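PDB 2QG7: ethanolamine kinase Pv091845 from Plasmodium vivax, which phosphorylates ethanolamine to phosphoethanolamine, the first step in making phosphatidylethanolamine. Local coordinates for the interface of chains A and B. Residues are numbered along the deposited sequence; one frame, centred on the assembly and turned at random. Chains: chain A/B, ethanolamine kinase Pv091845.

The interface of chains A and B. Residues chain A 378, 444, 447, 450-451; chain B 263, 439-440, 443.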
loop_
_atom_site.group_PDB
_atom_site.type_symbol
_atom_site.label_atom_id
_atom_site.label_comp_id
_atom_site.label_asym_id
_atom_site.label_seq_id
_atom_site.Cartn_x
_atom_site.Cartn_y
_atom_site.Cartn_z
ATOM N N TRP A 378 -1.501 -9.675 -1.892
ATOM C CA TRP A 378 -0.765 -10.704 -2.622
ATOM C C TRP A 378 -1.060 -12.158 -2.235
ATOM O O TRP A 378 -0.776 -13.091 -3.019
ATOM C CB TRP A 378 0.725 -10.431 -2.589
ATOM C CG TRP A 378 1.152 -9.105 -3.173
ATOM C CD1 TRP A 378 2.029 -8.251 -2.636
ATOM C CD2 TRP A 378 0.704 -8.498 -4.399
ATOM N NE1 TRP A 378 2.163 -7.118 -3.425
ATOM C CE2 TRP A 378 1.373 -7.272 -4.528
ATOM C CE3 TRP A 378 -0.187 -8.889 -5.410
ATOM C CZ2 TRP A 378 1.188 -6.433 -5.619
ATOM C CZ3 TRP A 378 -0.379 -8.063 -6.481
ATOM C CH2 TRP A 378 0.298 -6.837 -6.580
ATOM N N THR A 444 4.096 0.070 -4.806
ATOM C CA THR A 444 3.612 -1.231 -4.298
ATOM C C THR A 444 3.836 -2.349 -5.328
ATOM O O THR A 444 4.150 -3.462 -4.963
ATOM C CB THR A 444 2.107 -1.186 -3.976
ATOM O OG1 THR A 444 1.860 -0.079 -3.132
ATOM C CG2 THR A 444 1.585 -2.449 -3.304
ATOM N N THR A 447 7.689 -2.833 -5.532
ATOM C CA THR A 447 8.066 -3.590 -4.340
ATOM C C THR A 447 7.785 -5.068 -4.567
ATOM O O THR A 447 8.618 -5.888 -4.183
ATOM C CB THR A 447 7.276 -3.093 -3.087
ATOM O OG1 THR A 447 7.616 -1.725 -2.854
ATOM C CG2 THR A 447 7.623 -3.886 -1.863
ATOM N N CYS A 450 10.175 -7.370 -6.176
ATOM C CA CYS A 450 11.368 -7.700 -5.380
ATOM C C CYS A 450 11.055 -8.650 -4.239
ATOM O O CYS A 450 11.970 -9.062 -3.532
ATOM C CB CYS A 450 11.967 -6.455 -4.765
ATOM S SG CYS A 450 12.549 -5.232 -5.938
ATOM N N LEU A 451 9.771 -8.985 -4.072
ATOM C CA LEU A 451 9.315 -9.768 -2.922
ATOM C C LEU A 451 9.596 -11.224 -3.166
ATOM O O LEU A 451 9.326 -11.694 -4.257
ATOM C CB LEU A 451 7.808 -9.583 -2.687
ATOM C CG LEU A 451 7.348 -8.305 -1.965
ATOM C CD1 LEU A 451 5.846 -8.330 -1.767
ATOM C CD2 LEU A 451 8.012 -8.177 -0.628
ATOM N N ILE B 263 14.672 -5.892 -1.950
ATOM C CA ILE B 263 13.943 -4.601 -1.879
ATOM C C ILE B 263 14.879 -3.418 -1.589
ATOM O O ILE B 263 14.647 -2.294 -2.045
ATOM C CB ILE B 263 12.755 -4.664 -0.846
ATOM C CG1 ILE B 263 11.846 -3.431 -0.970
ATOM C CG2 ILE B 263 13.268 -4.888 0.613
ATOM C CD1 ILE B 263 11.413 -3.104 -2.449
ATOM N N ILE B 439 7.865 -5.052 4.830
ATOM C CA ILE B 439 8.475 -4.515 3.596
ATOM C C ILE B 439 7.586 -3.477 2.908
ATOM O O ILE B 439 8.055 -2.412 2.531
ATOM C CB ILE B 439 8.776 -5.643 2.574
ATOM C CG1 ILE B 439 9.656 -6.740 3.208
ATOM C CG2 ILE B 439 9.325 -5.063 1.248
ATOM C CD1 ILE B 439 11.011 -6.279 3.733
ATOM N N ASN B 440 6.318 -3.826 2.719
ATOM C CA ASN B 440 5.368 -2.983 2.090
ATOM C C ASN B 440 5.054 -1.757 2.953
ATOM O O ASN B 440 4.868 -0.643 2.420
ATOM C CB ASN B 440 4.069 -3.771 1.823
ATOM C CG ASN B 440 4.085 -4.498 0.469
ATOM O OD1 ASN B 440 3.896 -5.719 0.392
ATOM N ND2 ASN B 440 4.316 -3.742 -0.597
ATOM N N MET B 443 8.099 0.558 2.731
ATOM C CA MET B 443 8.186 1.197 1.420
ATOM C C MET B 443 7.140 2.257 1.263
ATOM O O MET B 443 7.396 3.252 0.638
ATOM C CB MET B 443 8.046 0.155 0.279
ATOM C CG MET B 443 9.219 -0.792 0.164
ATOM S SD MET B 443 10.792 0.105 -0.096
ATOM C CE MET B 443 10.534 0.845 -1.723
HETATM O O HOH W 1 4.135 -5.084 -2.827
#
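A:Thr447 sits at the middle of this patch of a two-fold symmetric interface between two copies of a choline/ethanolamine kinase family protein, where helix 438-448 of each chain, the loop after it in chain A and helix 262-265 of chain B meet; whether the pair is the working dimer, the structure alone does not show. Its methyl, anti to the backbone N, points across the interface and meets CG2 of B:Ile439 obliquely, A:Thr447 CG2 to B:Ile439 CG2 3.7 Å. The hydroxyl OG1, anti to the carbonyl carbon (chi1 -62°), is turned towards the bent chain of B:Met443, which runs past it in the opposite direction, with 3.5 Å between A:Thr447 OG1 and B:Met443 CG. B:Ile263 sends its CD1 tip against A:Thr447 CA at 3.9 Å, while its backbone lies alongside CB of A:Cys450. On another flank A:Leu451 slides antiparallel past B:Ile439, its CD2 lying 3.9 Å from B:Ile439 CG2, and its other branch, CD1, approaches the amide oxygen of B:Asn440.

At the polar rim B:Asn440 reaches over from the same helix as B:Ile439, its amide ND2 passing the A:Thr447 methyl. No direct polar bond crosses here; a water does the joining. B:Asn440 ND2 donates to water 1 at 2.6 Å, nearly straight (166° at H). The indole NE1 of A:Trp378 donates to water 1 at 2.9 Å, in the ring plane. Water 1 also lies 2.7 Å from the backbone carbonyl A:Thr444 O.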